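PDB 4A9V: PHOX from Pseudomonas fluorescens, which acts as an alkaline phosphatase, hydrolysing phosphate monoesters with a complex iron-calcium cofactor. Local coordinates for residues A[402-407]-A[475-480]; A[423-428]-A[501-506]; A[292-297]-A[383-388]. One frame throughout, in Å; residues are numbered along the deposited sequence. Where two conformers were deposited one is given.

Contact 1: residues A[402-407]-A[475-480]; sequences LTNNAK and FNSPDG. With CA (calcium ion), chain R; CA (calcium ion), chain Q.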
loop_
_atom_site.group_PDB
_atom_site.type_symbol
_atom_site.label_atom_id
_atom_site.label_comp_id
_atom_site.label_asym_id
_atom_site.label_seq_id
_atom_site.Cartn_x
_atom_site.Cartn_y
_atom_site.Cartn_z
ATOM N N LEU A 402 -1.915 -0.115 -12.137
ATOM C CA LEU A 402 -3.298 0.296 -12.309
ATOM C C LEU A 402 -4.088 -1.005 -12.306
ATOM O O LEU A 402 -4.053 -1.772 -13.281
ATOM C CB LEU A 402 -3.448 1.044 -13.639
ATOM C CG LEU A 402 -2.614 2.324 -13.800
ATOM C CD1 LEU A 402 -2.757 2.880 -15.210
ATOM C CD2 LEU A 402 -3.060 3.356 -12.772
ATOM N N THR A 403 -4.593 -1.373 -11.134
ATOM C CA THR A 403 -4.796 -2.780 -10.855
ATOM C C THR A 403 -5.935 -3.386 -11.688
ATOM O O THR A 403 -5.850 -4.534 -12.115
ATOM C CB THR A 403 -4.949 -3.040 -9.339
ATOM O OG1 THR A 403 -4.761 -4.435 -9.093
ATOM C CG2 THR A 403 -6.299 -2.617 -8.797
ATOM N N ASN A 404 -6.991 -2.602 -11.900
ATOM C CA ASN A 404 -8.127 -2.950 -12.758
ATOM C C ASN A 404 -9.141 -1.805 -12.669
ATOM O O ASN A 404 -8.946 -0.851 -11.904
ATOM C CB ASN A 404 -8.756 -4.295 -12.356
ATOM C CG ASN A 404 -9.076 -4.384 -10.877
ATOM O OD1 ASN A 404 -9.846 -3.584 -10.340
ATOM N ND2 ASN A 404 -8.523 -5.403 -10.217
ATOM N N ASN A 405 -10.178 -1.847 -13.499
ATOM C CA ASN A 405 -11.278 -0.897 -13.395
ATOM C C ASN A 405 -12.448 -1.367 -14.231
ATOM O O ASN A 405 -12.553 -1.066 -15.421
ATOM C CB ASN A 405 -10.848 0.496 -13.844
ATOM C CG ASN A 405 -11.944 1.523 -13.678
ATOM O OD1 ASN A 405 -13.026 1.214 -13.180
ATOM N ND2 ASN A 405 -11.634 2.773 -13.993
ATOM N N ALA A 406 -13.348 -2.081 -13.579
ATOM C CA ALA A 406 -14.517 -2.628 -14.241
ATOM C C ALA A 406 -15.420 -1.529 -14.813
ATOM O O ALA A 406 -16.259 -1.808 -15.672
ATOM C CB ALA A 406 -15.292 -3.496 -13.262
ATOM N N LYS A 407 -15.262 -0.298 -14.326
ATOM C CA LYS A 407 -16.129 0.784 -14.778
ATOM C C LYS A 407 -15.514 1.638 -15.884
ATOM O O LYS A 407 -16.157 2.550 -16.389
ATOM C CB LYS A 407 -16.532 1.680 -13.606
ATOM C CG LYS A 407 -17.366 1.000 -12.532
ATOM C CD LYS A 407 -17.546 1.930 -11.341
ATOM C CE LYS A 407 -18.710 1.516 -10.456
ATOM N NZ LYS A 407 -19.145 2.633 -9.571
ATOM N N PHE A 475 -1.070 -13.254 -15.450
ATOM C CA PHE A 475 -1.504 -12.890 -14.106
ATOM C C PHE A 475 -2.571 -11.801 -14.219
ATOM O O PHE A 475 -2.799 -11.253 -15.299
ATOM C CB PHE A 475 -0.311 -12.381 -13.287
ATOM C CG PHE A 475 0.355 -11.164 -13.873
ATOM C CD1 PHE A 475 1.352 -11.291 -14.838
ATOM C CD2 PHE A 475 -0.038 -9.888 -13.484
ATOM C CE1 PHE A 475 1.946 -10.165 -15.384
ATOM C CE2 PHE A 475 0.545 -8.764 -14.050
ATOM C CZ PHE A 475 1.528 -8.903 -15.010
ATOM N N ASN A 476 -3.218 -11.470 -13.114
ATOM C CA ASN A 476 -4.159 -10.357 -13.130
ATOM C C ASN A 476 -4.036 -9.498 -11.887
ATOM O O ASN A 476 -3.598 -9.970 -10.829
ATOM C CB ASN A 476 -5.603 -10.841 -13.335
ATOM C CG ASN A 476 -6.221 -11.412 -12.078
ATOM O OD1 ASN A 476 -6.947 -10.722 -11.358
ATOM N ND2 ASN A 476 -5.985 -12.705 -11.835
ATOM N N SER A 477 -4.396 -8.226 -12.040
ATOM C CA SER A 477 -4.482 -7.275 -10.940
ATOM C C SER A 477 -3.139 -7.108 -10.223
ATOM O O SER A 477 -3.041 -7.269 -9.005
ATOM C CB SER A 477 -5.567 -7.698 -9.954
ATOM O OG SER A 477 -6.820 -7.844 -10.604
ATOM N N PRO A 478 -2.108 -6.683 -10.961
ATOM C CA PRO A 478 -0.879 -6.284 -10.284
ATOM C C PRO A 478 -1.170 -5.151 -9.298
ATOM O O PRO A 478 -2.034 -4.308 -9.543
ATOM C CB PRO A 478 0.009 -5.806 -11.433
ATOM C CG PRO A 478 -0.963 -5.291 -12.447
ATOM C CD PRO A 478 -2.150 -6.215 -12.359
ATOM N N ASP A 479 -0.457 -5.148 -8.181
ATOM C CA ASP A 479 -0.804 -4.296 -7.053
ATOM C C ASP A 479 0.505 -3.797 -6.436
ATOM O O ASP A 479 0.983 -2.711 -6.792
ATOM C CB ASP A 479 -1.710 -5.092 -6.081
ATOM C CG ASP A 479 -2.132 -4.318 -4.840
ATOM O OD1 ASP A 479 -1.400 -3.416 -4.383
ATOM O OD2 ASP A 479 -3.150 -4.728 -4.231
ATOM N N GLY A 480 1.185 -4.647 -5.675
ATOM C CA GLY A 480 2.477 -4.276 -5.135
ATOM C C GLY A 480 3.581 -4.282 -6.176
ATOM O O GLY A 480 3.548 -5.038 -7.151
HETATM CA CA CA R . -5.368 -4.359 -4.663
HETATM CA CA CA Q . -2.805 -3.199 -2.311
HETATM O O HOH W 1 -3.671 -3.618 0.354
HETATM O O HOH W 2 -1.004 -2.790 -0.607
HETATM O O HOH W 3 -1.720 -5.388 -1.835
HETATM O O HOH W 4 -4.934 -4.731 -2.145
HETATM O O HOH W 5 -7.174 -3.781 -3.201
#

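Contact 2: residues A[423-428]-A[501-506]; sequences KNVYGQ and GDFAGM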
loop_
_atom_site.group_PDB
_atom_site.type_symbol
_atom_site.label_atom_id
_atom_site.label_comp_id
_atom_site.label_asym_id
_atom_site.label_seq_id
_atom_site.Cartn_x
_atom_site.Cartn_y
_atom_site.Cartn_z
ATOM N N LYS A 423 -14.127 -1.879 -19.156
ATOM C CA LYS A 423 -14.477 -3.056 -18.364
ATOM C C LYS A 423 -13.207 -3.867 -18.066
ATOM O O LYS A 423 -13.115 -5.064 -18.336
ATOM C CB LYS A 423 -15.534 -3.898 -19.082
ATOM C CG LYS A 423 -16.828 -3.141 -19.316
ATOM C CD LYS A 423 -17.836 -3.941 -20.126
ATOM C CE LYS A 423 -19.065 -3.107 -20.458
ATOM N NZ LYS A 423 -20.022 -3.823 -21.348
ATOM N N ASN A 424 -12.221 -3.183 -17.502
ATOM C CA ASN A 424 -10.873 -3.698 -17.365
ATOM C C ASN A 424 -10.764 -4.593 -16.128
ATOM O O ASN A 424 -10.835 -4.117 -14.996
ATOM C CB ASN A 424 -9.936 -2.497 -17.243
ATOM C CG ASN A 424 -8.503 -2.882 -16.942
ATOM O OD1 ASN A 424 -8.072 -4.007 -17.209
ATOM N ND2 ASN A 424 -7.728 -1.910 -16.463
ATOM N N VAL A 425 -10.672 -5.900 -16.355
ATOM C CA VAL A 425 -10.593 -6.854 -15.259
ATOM C C VAL A 425 -9.168 -7.304 -14.939
ATOM O O VAL A 425 -8.961 -8.016 -13.957
ATOM C CB VAL A 425 -11.496 -8.086 -15.502
ATOM C CG1 VAL A 425 -12.935 -7.651 -15.740
ATOM C CG2 VAL A 425 -10.985 -8.933 -16.656
ATOM N N TYR A 426 -8.198 -6.904 -15.760
ATOM C CA TYR A 426 -6.837 -7.434 -15.633
ATOM C C TYR A 426 -5.799 -6.447 -15.107
ATOM O O TYR A 426 -4.842 -6.860 -14.462
ATOM C CB TYR A 426 -6.339 -7.997 -16.959
ATOM C CG TYR A 426 -7.152 -9.160 -17.481
ATOM C CD1 TYR A 426 -7.127 -10.392 -16.845
ATOM C CD2 TYR A 426 -7.891 -9.046 -18.656
ATOM C CE1 TYR A 426 -7.841 -11.470 -17.346
ATOM C CE2 TYR A 426 -8.590 -10.123 -19.173
ATOM C CZ TYR A 426 -8.539 -11.336 -18.534
ATOM O OH TYR A 426 -9.259 -12.387 -19.065
ATOM N N GLY A 427 -5.918 -5.177 -15.489
ATOM C CA GLY A 427 -4.947 -4.167 -15.083
ATOM C C GLY A 427 -3.754 -4.009 -16.009
ATOM O O GLY A 427 -3.640 -4.659 -17.056
ATOM N N GLN A 428 -2.867 -3.108 -15.612
ATOM C CA GLN A 428 -1.728 -2.729 -16.424
ATOM C C GLN A 428 -0.716 -2.015 -15.523
ATOM O O GLN A 428 -1.040 -1.646 -14.387
ATOM C CB GLN A 428 -2.157 -1.838 -17.612
ATOM C CG GLN A 428 -2.788 -0.498 -17.235
ATOM C CD GLN A 428 -4.310 -0.530 -17.205
ATOM O OE1 GLN A 428 -4.925 -1.593 -17.183
ATOM N NE2 GLN A 428 -4.920 0.645 -17.120
ATOM N N GLY A 501 -12.906 -18.937 -15.950
ATOM C CA GLY A 501 -13.449 -17.859 -16.768
ATOM C C GLY A 501 -12.356 -16.973 -17.334
ATOM O O GLY A 501 -11.416 -17.462 -17.963
ATOM N N ASP A 502 -12.443 -15.673 -17.062
ATOM C CA ASP A 502 -11.436 -14.723 -17.542
ATOM C C ASP A 502 -10.059 -15.020 -16.949
ATOM O O ASP A 502 -9.045 -14.544 -17.455
ATOM C CB ASP A 502 -11.826 -13.282 -17.195
ATOM C CG ASP A 502 -12.825 -12.682 -18.167
ATOM O OD1 ASP A 502 -13.021 -13.238 -19.269
ATOM O OD2 ASP A 502 -13.308 -11.567 -17.880
ATOM N N PHE A 503 -10.027 -15.805 -15.877
ATOM C CA PHE A 503 -8.803 -16.012 -15.112
ATOM C C PHE A 503 -8.346 -17.465 -15.189
ATOM O O PHE A 503 -7.428 -17.866 -14.483
ATOM C CB PHE A 503 -9.028 -15.584 -13.661
ATOM C CG PHE A 503 -9.635 -14.215 -13.535
ATOM C CD1 PHE A 503 -8.893 -13.095 -13.875
ATOM C CD2 PHE A 503 -10.996 -14.065 -13.323
ATOM C CE1 PHE A 503 -9.474 -11.840 -13.893
ATOM C CE2 PHE A 503 -11.583 -12.813 -13.334
ATOM C CZ PHE A 503 -10.827 -11.700 -13.652
ATOM N N ALA A 504 -8.893 -18.216 -16.139
ATOM C CA ALA A 504 -8.495 -19.613 -16.309
ATOM C C ALA A 504 -7.002 -19.692 -16.593
ATOM O O ALA A 504 -6.513 -19.077 -17.540
ATOM C CB ALA A 504 -9.289 -20.263 -17.433
ATOM N N GLY A 505 -6.293 -20.479 -15.788
ATOM C CA GLY A 505 -4.863 -20.671 -15.972
ATOM C C GLY A 505 -3.980 -19.772 -15.124
ATOM O O GLY A 505 -2.761 -19.919 -15.137
ATOM N N MET A 506 -4.575 -18.818 -14.417
ATOM C CA MET A 506 -3.783 -17.878 -13.625
ATOM C C MET A 506 -3.508 -18.348 -12.198
ATOM O O MET A 506 -2.581 -17.865 -11.553
ATOM C CB MET A 506 -4.456 -16.513 -13.610
ATOM C CG MET A 506 -4.392 -15.852 -14.971
ATOM S SD MET A 506 -5.319 -14.312 -15.037
ATOM C CE MET A 506 -4.766 -13.696 -16.625
#

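Contact 3: residues A[292-297]-A[383-388]; sequences DERGEF and MDRPEW. With CA (calcium ion), chain R; CA (calcium ion), chain Q; FEO (mu-oxo-diiron), chain S.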
loop_
_atom_site.group_PDB
_atom_site.type_symbol
_atom_site.label_atom_id
_atom_site.label_comp_id
_atom_site.label_asym_id
_atom_site.label_seq_id
_atom_site.Cartn_x
_atom_site.Cartn_y
_atom_site.Cartn_z
ATOM N N ASP A 292 -6.121 4.750 -4.448
ATOM C CA ASP A 292 -6.693 3.519 -4.986
ATOM C C ASP A 292 -8.212 3.526 -4.904
ATOM O O ASP A 292 -8.821 3.030 -3.959
ATOM C CB ASP A 292 -6.121 2.280 -4.308
ATOM C CG ASP A 292 -6.736 1.006 -4.838
ATOM O OD1 ASP A 292 -7.473 1.078 -5.844
ATOM O OD2 ASP A 292 -6.475 -0.070 -4.260
ATOM N N GLU A 293 -8.825 4.052 -5.957
ATOM C CA GLU A 293 -10.247 3.903 -6.184
ATOM C C GLU A 293 -10.469 4.060 -7.681
ATOM O O GLU A 293 -9.684 4.724 -8.361
ATOM C CB GLU A 293 -11.019 4.950 -5.379
ATOM C CG GLU A 293 -12.525 4.775 -5.430
ATOM C CD GLU A 293 -13.273 5.613 -4.408
ATOM O OE1 GLU A 293 -12.748 5.885 -3.308
ATOM O OE2 GLU A 293 -14.435 5.964 -4.703
ATOM N N ARG A 294 -11.488 3.390 -8.209
ATOM C CA ARG A 294 -11.773 3.468 -9.637
ATOM C C ARG A 294 -11.981 4.928 -10.018
ATOM O O ARG A 294 -12.824 5.605 -9.443
ATOM C CB ARG A 294 -13.021 2.664 -9.995
ATOM C CG ARG A 294 -12.850 1.164 -9.864
ATOM C CD ARG A 294 -14.131 0.442 -10.244
ATOM N NE ARG A 294 -14.985 0.209 -9.090
ATOM C CZ ARG A 294 -14.902 -0.865 -8.315
ATOM N NH1 ARG A 294 -14.031 -1.825 -8.606
ATOM N NH2 ARG A 294 -15.541 -0.884 -7.156
ATOM N N GLY A 295 -11.239 5.398 -11.012
ATOM C CA GLY A 295 -11.415 6.743 -11.520
ATOM C C GLY A 295 -10.777 7.855 -10.703
ATOM O O GLY A 295 -11.042 9.027 -10.969
ATOM N N GLU A 296 -9.898 7.508 -9.759
ATOM C CA GLU A 296 -9.173 8.523 -8.986
ATOM C C GLU A 296 -7.739 8.687 -9.520
ATOM O O GLU A 296 -7.429 8.253 -10.637
ATOM C CB GLU A 296 -9.221 8.207 -7.488
ATOM C CG GLU A 296 -10.615 8.336 -6.885
ATOM C CD GLU A 296 -11.166 9.755 -6.786
ATOM O OE1 GLU A 296 -10.459 10.753 -7.042
ATOM O OE2 GLU A 296 -12.331 9.874 -6.356
ATOM N N PHE A 297 -6.919 9.465 -8.813
ATOM C CA PHE A 297 -5.767 10.112 -9.421
ATOM C C PHE A 297 -4.416 9.647 -8.862
ATOM O O PHE A 297 -4.328 8.947 -7.842
ATOM C CB PHE A 297 -5.878 11.628 -9.270
ATOM C CG PHE A 297 -7.211 12.188 -9.698
ATOM C CD1 PHE A 297 -7.744 11.868 -10.936
ATOM C CD2 PHE A 297 -7.909 13.075 -8.885
ATOM C CE1 PHE A 297 -8.925 12.442 -11.366
ATOM C CE2 PHE A 297 -9.118 13.616 -9.296
ATOM C CZ PHE A 297 -9.632 13.284 -10.533
ATOM N N MET A 383 -8.019 7.498 -13.286
ATOM C CA MET A 383 -7.164 6.337 -13.532
ATOM C C MET A 383 -7.819 5.026 -13.092
ATOM O O MET A 383 -8.678 4.997 -12.204
ATOM C CB MET A 383 -5.826 6.503 -12.807
ATOM C CG MET A 383 -5.060 7.765 -13.186
ATOM S SD MET A 383 -4.652 7.922 -14.934
ATOM C CE MET A 383 -3.366 6.691 -15.091
ATOM N N ASP A 384 -7.307 3.928 -13.649
ATOM C CA ASP A 384 -7.755 2.576 -13.299
ATOM C C ASP A 384 -7.085 2.077 -12.001
ATOM O O ASP A 384 -6.234 1.185 -12.030
ATOM C CB ASP A 384 -7.424 1.587 -14.428
ATOM C CG ASP A 384 -8.260 1.770 -15.686
ATOM O OD1 ASP A 384 -9.217 2.575 -15.682
ATOM O OD2 ASP A 384 -7.961 1.031 -16.656
ATOM N N ARG A 385 -7.521 2.615 -10.868
ATOM C CA ARG A 385 -7.083 2.155 -9.545
ATOM C C ARG A 385 -5.568 2.112 -9.397
ATOM O O ARG A 385 -4.964 1.041 -9.274
ATOM C CB ARG A 385 -7.676 0.795 -9.205
ATOM C CG ARG A 385 -9.185 0.802 -9.065
ATOM C CD ARG A 385 -9.665 -0.532 -8.540
ATOM N NE ARG A 385 -9.103 -0.783 -7.223
ATOM C CZ ARG A 385 -8.926 -1.990 -6.705
ATOM N NH1 ARG A 385 -9.531 -3.032 -7.259
ATOM N NH2 ARG A 385 -8.277 -2.129 -5.556
ATOM N N PRO A 386 -4.945 3.288 -9.281
ATOM C CA PRO A 386 -3.533 3.330 -8.924
ATOM C C PRO A 386 -3.267 2.650 -7.595
ATOM O O PRO A 386 -3.906 2.975 -6.592
ATOM C CB PRO A 386 -3.231 4.832 -8.830
ATOM C CG PRO A 386 -4.356 5.519 -9.520
ATOM C CD PRO A 386 -5.543 4.630 -9.363
ATOM N N GLU A 387 -2.338 1.703 -7.596
ATOM C CA GLU A 387 -1.857 1.132 -6.350
ATOM C C GLU A 387 -0.384 1.505 -6.172
ATOM O O GLU A 387 -0.087 2.693 -6.062
ATOM C CB GLU A 387 -2.217 -0.352 -6.225
ATOM C CG GLU A 387 -3.725 -0.525 -6.033
ATOM C CD GLU A 387 -4.132 -1.889 -5.497
ATOM O OE1 GLU A 387 -4.192 -2.835 -6.308
ATOM O OE2 GLU A 387 -4.431 -2.022 -4.280
ATOM N N TRP A 388 0.537 0.555 -6.090
ATOM C CA TRP A 388 1.899 0.917 -5.696
ATOM C C TRP A 388 2.658 1.634 -6.791
ATOM O O TRP A 388 2.538 1.319 -7.977
ATOM C CB TRP A 388 2.702 -0.312 -5.299
ATOM C CG TRP A 388 2.260 -0.961 -4.023
ATOM C CD1 TRP A 388 0.977 -1.338 -3.652
ATOM C CD2 TRP A 388 3.139 -1.578 -3.043
ATOM N NE1 TRP A 388 1.010 -2.102 -2.516
ATOM C CE2 TRP A 388 2.286 -2.322 -2.134
ATOM C CE3 TRP A 388 4.516 -1.669 -2.897
ATOM C CZ2 TRP A 388 2.804 -3.081 -1.098
ATOM C CZ3 TRP A 388 5.024 -2.462 -1.865
ATOM C CH2 TRP A 388 4.185 -3.153 -0.995
HETATM CA CA CA R . -5.368 -4.359 -4.663
HETATM CA CA CA Q . -2.805 -3.199 -2.311
HETATM FE FE1 FEO S . -4.766 -1.757 0.423
HETATM FE FE2 FEO S . -5.190 -0.602 -2.825
HETATM O O FEO S . -4.767 -1.959 -1.518
HETATM O O HOH W 5 -7.174 -3.781 -3.201
HETATM O O HOH W 2 -1.004 -2.790 -0.607
HETATM O O HOH W 1 -3.671 -3.618 0.354
HETATM O O HOH W 3 -1.720 -5.388 -1.835
HETATM O O HOH W 4 -4.934 -4.731 -2.145
#

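Contact 1: residues A[402-407]-A[475-480]
Two side-chain hydrogen bonds and two CA-H...O contacts join the segments of this buried contact; calciums lie at one end, bound by Asp479. Thr403 OG1 donates to Pro478 O over 2.8 Å. The hydroxyl comes from above the carbonyl plane, 51° out of it. It is put there by a first torsion of -164°, which sets OG1 anti to the backbone N and CG2 in the crowded position. The second bond runs from Asn404 ND2 to Ser477 OG, 3.0 Å, with the acceptor in the plane of the amide and an N-H...O angle of 146°. Ser477 OG in turn donates to Asn476 OD1 at 3.0 Å, so the hydroxyl accepts from one amide side chain and donates to another. An alanine here would remove the acceptor of Asn404 ND2 and the donor to Asn476 OD1, and would probably loosen the link between 402-407 and 475-480. Backbones also meet directly: Ser477 CA points its hydrogen at Thr403 O, 3.3 Å away, and Thr403 CA makes a similar contact with Pro478 O.

Next along the chain, Asp479 binds metal. Its OD2 bridges the calciums of chains R and Q, at 2.3 Å from the first. Its OD1 reaches the chain Q ion at 2.5 Å. Glu387 shares both ions. The chemistry thus implies a polar brace on the residues directly before a calcium-bridging carboxylate.

Contact 2: residues A[423-428]-A[501-506]
Asp502 O takes two hydrogen bonds, one from Tyr426 OH and one from Asn454 ND2. The phenol bond is the polar link between the two loops. It is 2.7 Å from Tyr426 OH to Asp502 O, and the hydroxyl lies in the carbonyl plane, on a lone pair. Asp502 O also lies at the edge of the Tyr426 ring, near its plane. The carboxylate of Asp502 turns elsewhere: its OD1 is bonded to His458 NE2, while OD2 lies 3.7 Å from Val425 CG2.

Apolar groups pack against the Tyr426 ring. Phe503 brings CE1 to 3.8 Å from Tyr426 CE1, with the two ring planes 67° apart in an oblique pairing. Met506 has an extended chain, and its CE reaches Tyr426 CE1 at 3.9 Å. Val425 works on both aromatics. Its CG2 lies over the centre of one face of the neighbouring Tyr426 ring and also 4.1 Å from Phe503 CZ. Val425 O lies at the edge of the Phe503 ring.

Asn424 shapes the first loop. Its OD1 accepts from Tyr426 N and, at 3.0 Å, from Gly427 N. Its ND2 donates to Gln428 OE1. On the other side, a type II turn from Phe503 to Met506 is closed by the bond from Met506 N to Phe503 O. The Asn424 pattern is an Asx turn widened to an Asx motif. It sits in a loop packed on a loop of the next sheet of the beta-propeller.

Contact 3: residues A[292-297]-A[383-388]
This contact lies at the iron-calcium site of the beta-propeller, where residues 292-297 and 383-388 each send a carboxylate to the cofactor. Asp292 OD2 binds FE2 of the mu-oxo-diiron group at 2.0 Å. Glu387 OE2 binds the same iron at 2.2 Å and also touches the calciums of chains R and Q, so one oxygen serves three metals. Glu387 OE1 joins OE2 on the chain R ion. Glu194 and Glu273 supply further iron ligands.

Arg385 is a second-shell residue. It grips Asp292 side-on, with NE 2.8 Å from OD1 and NH2 3.0 Å from OD2. Both oxygens use their syn lone pairs. Carboxylate and guanidinium are nearly coplanar, only 4° apart, so the salt bridge would fix the rotation of the Asp292 head. With CG anti to the backbone N, chi1 179°, the Asp292 carboxylate reaches both FE2 and Arg385. The positive charge probably also helps keep this aspartate ionised beside its iron. Arg385 NH2 reaches water 5 as well, a weak bond, and that water is a ligand of the chain R calcium.

Away from the metals, a type II turn from Glu293 to Glu296 meets the second segment through its backbone. Gly295 N donates to Met383 O at 2.9 Å, and Met383 N donates back to Glu296 O. Arg294 and Arg385 run side by side with their CG atoms 3.8 Å apart. Pro386 rests CG against Phe297 O. Across the metals from Arg385, Trp388 NE1 donates to water 2 at 2.9 Å, itself bound to the chain Q calcium.

Overall arrangement
From the N terminus, contact 3 comes first. It closes the loop from 292-297 to 383-388, bringing the turn before strand 296-303 to strand 386-391, an outermost strand of the same large sheet. Contacts 1 and 2 follow in series with it. They cross: 402-407 and 423-428 lie in one loop of that sheet, and their partners 475-480 and 501-506 follow in the same order. Both tie this loop to the four-stranded sheet that starts at 478-483. Contact 1 meets contact 3 at the two calciums and through Thr403 N to Arg385 O. It meets contact 2 through Ser477 N to Tyr426 O. Asp384 OD2 links contact 3 to contact 2.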